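Local atomic coordinates of CAG pathogenicity island protein 13 (Helicobacter pylori, PDB entry 2G3V), a protein that is of unknown function but is encoded by cagS in the cag pathogenicity island, which specifies a type IV secretion system. Residues I80-F85 with M139-E144. Residues are numbered along the deposited sequence; the frame is centred on the assembly and turned at random.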
loop_
_atom_site.group_PDB
_atom_site.type_symbol
_atom_site.label_atom_id
_atom_site.label_comp_id
_atom_site.label_asym_id
_atom_site.label_seq_id
_atom_site.Cartn_x
_atom_site.Cartn_y
_atom_site.Cartn_z
ATOM N N ILE A 80 16.846 -12.287 -9.224
ATOM C CA ILE A 80 15.471 -11.890 -9.500
ATOM C C ILE A 80 15.251 -11.244 -10.871
ATOM O O ILE A 80 14.378 -11.662 -11.615
ATOM C CB ILE A 80 14.964 -10.967 -8.369
ATOM C CG1 ILE A 80 15.266 -11.624 -7.017
ATOM C CG2 ILE A 80 13.457 -10.748 -8.478
ATOM C CD1 ILE A 80 15.087 -10.723 -5.809
ATOM N N GLY A 81 16.036 -10.228 -11.209
ATOM C CA GLY A 81 15.867 -9.587 -12.509
ATOM C C GLY A 81 14.813 -8.490 -12.545
ATOM O O GLY A 81 13.796 -8.554 -11.847
ATOM N N VAL A 82 15.058 -7.482 -13.373
ATOM C CA VAL A 82 14.144 -6.358 -13.503
ATOM C C VAL A 82 12.767 -6.766 -14.002
ATOM O O VAL A 82 11.771 -6.089 -13.734
ATOM C CB VAL A 82 14.707 -5.310 -14.468
ATOM C CG1 VAL A 82 15.981 -4.736 -13.910
ATOM C CG2 VAL A 82 14.944 -5.939 -15.841
ATOM N N ASP A 83 12.718 -7.871 -14.726
ATOM C CA ASP A 83 11.467 -8.365 -15.281
ATOM C C ASP A 83 10.408 -8.715 -14.235
ATOM O O ASP A 83 9.206 -8.504 -14.461
ATOM C CB ASP A 83 11.751 -9.575 -16.192
ATOM C CG ASP A 83 12.870 -10.476 -15.656
ATOM O OD1 ASP A 83 12.568 -11.377 -14.839
ATOM O OD2 ASP A 83 14.050 -10.272 -16.050
ATOM N N LYS A 84 10.848 -9.235 -13.090
ATOM C CA LYS A 84 9.918 -9.612 -12.033
ATOM C C LYS A 84 9.527 -8.385 -11.204
ATOM O O LYS A 84 8.406 -8.281 -10.694
ATOM C CB LYS A 84 10.551 -10.680 -11.127
ATOM C CG LYS A 84 9.539 -11.519 -10.349
ATOM C CD LYS A 84 10.198 -12.438 -9.343
ATOM C CE LYS A 84 11.168 -13.420 -9.989
ATOM N NZ LYS A 84 10.482 -14.382 -10.882
ATOM N N PHE A 85 10.463 -7.455 -11.062
ATOM C CA PHE A 85 10.199 -6.241 -10.302
ATOM C C PHE A 85 9.167 -5.409 -11.029
ATOM O O PHE A 85 8.226 -4.904 -10.422
ATOM C CB PHE A 85 11.483 -5.431 -10.122
ATOM C CG PHE A 85 12.286 -5.855 -8.946
ATOM C CD1 PHE A 85 11.814 -5.623 -7.653
ATOM C CD2 PHE A 85 13.498 -6.499 -9.112
ATOM C CE1 PHE A 85 12.551 -6.026 -6.539
ATOM C CE2 PHE A 85 14.237 -6.902 -8.012
ATOM C CZ PHE A 85 13.763 -6.666 -6.717
HETATM N N MSE A 139 12.871 -10.847 -0.818
HETATM C CA MSE A 139 12.283 -10.075 -1.903
HETATM C C MSE A 139 11.602 -10.968 -2.926
HETATM O O MSE A 139 10.501 -10.675 -3.379
HETATM C CB MSE A 139 13.366 -9.222 -2.584
HETATM C CG MSE A 139 12.861 -8.260 -3.671
HETATM SE SE MSE A 139 11.714 -6.831 -3.042
HETATM C CE MSE A 139 13.050 -5.739 -2.173
ATOM N N ASP A 140 12.255 -12.067 -3.282
ATOM C CA ASP A 140 11.707 -12.967 -4.276
ATOM C C ASP A 140 10.363 -13.530 -3.897
ATOM O O ASP A 140 9.441 -13.533 -4.704
ATOM C CB ASP A 140 12.684 -14.110 -4.554
ATOM C CG ASP A 140 12.503 -14.703 -5.939
ATOM O OD1 ASP A 140 12.381 -13.918 -6.917
ATOM O OD2 ASP A 140 12.490 -15.949 -6.055
ATOM N N SER A 141 10.233 -14.016 -2.667
ATOM C CA SER A 141 8.954 -14.590 -2.251
ATOM C C SER A 141 7.903 -13.516 -2.001
ATOM O O SER A 141 6.707 -13.752 -2.199
ATOM C CB SER A 141 9.121 -15.476 -1.014
ATOM O OG SER A 141 9.675 -14.752 0.062
ATOM N N GLN A 142 8.344 -12.339 -1.567
ATOM C CA GLN A 142 7.415 -11.258 -1.325
ATOM C C GLN A 142 6.797 -10.898 -2.661
ATOM O O GLN A 142 5.588 -10.702 -2.763
ATOM C CB GLN A 142 8.141 -10.049 -0.724
ATOM C CG GLN A 142 7.202 -9.001 -0.113
ATOM C CD GLN A 142 7.940 -7.856 0.551
ATOM O OE1 GLN A 142 8.606 -7.062 -0.117
ATOM N NE2 GLN A 142 7.826 -7.759 1.876
ATOM N N ILE A 143 7.631 -10.835 -3.695
ATOM C CA ILE A 143 7.169 -10.494 -5.041
ATOM C C ILE A 143 6.211 -11.581 -5.539
ATOM O O ILE A 143 5.170 -11.290 -6.110
ATOM C CB ILE A 143 8.374 -10.349 -6.006
ATOM C CG1 ILE A 143 9.209 -9.130 -5.605
ATOM C CG2 ILE A 143 7.900 -10.255 -7.442
ATOM C CD1 ILE A 143 10.440 -8.910 -6.472
ATOM N N GLU A 144 6.569 -12.836 -5.311
ATOM C CA GLU A 144 5.727 -13.953 -5.726
ATOM C C GLU A 144 4.374 -13.887 -5.009
ATOM O O GLU A 144 3.314 -13.966 -5.635
ATOM C CB GLU A 144 6.421 -15.276 -5.396
ATOM C CG GLU A 144 5.983 -16.439 -6.286
ATOM C CD GLU A 144 6.272 -16.177 -7.767
ATOM O OE1 GLU A 144 7.463 -15.994 -8.128
ATOM O OE2 GLU A 144 5.313 -16.146 -8.572
#
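Ile143 and Phe85 meet at the buried side of this helix–helix contact, where the CD1 methyl of Ile143 lies over one face of the phenyl ring. Ile143 CD1 stands 3.9 Å from the centroid of the Phe85 ring and 26° off the ring normal, a CH-pi geometry, displaced toward the rim on the CE1 side. Selenomethionine Met139 reaches the same ring differently: its CG is 3.6 Å from Phe85 CZ in an oblique approach, while SE lies at the ring edge, 78° from the normal and 5.0 Å from the centroid, a Met-aromatic contact. The bend at chi2 of Met139 (66°) turns the selenium to that edge while CG stays against the ring.

Ile80 closes the adjoining side of the apolar patch. With CG1 anti to its carbonyl carbon, its CD1 extends to Met139 CG, 3.9 Å away, and CG2 faces Ile143 CD1.

Toward solvent, the aliphatic part of Lys84 covers Ile143, with Lys84 CG 3.6 Å from Ile143 CG2, and crosses Asp140 at about a right angle. Asp140 OD1 approaches the methylene CE of Lys84 (3.3 Å) more closely than the ammonium NZ (4.4 Å). At that separation any attraction between the opposite charges is probably long-range; Glu144 adds a second carboxylate nearby.

The contact thus joins the N-terminal turn of helix 82-105, with the preceding Ile80, to the middle of helix 136-149 in this all-helical fold. Helix 59-69 packs on Phe85 through Leu62 and Leu66, and the loop residues Met70 and Met134 touch Met139.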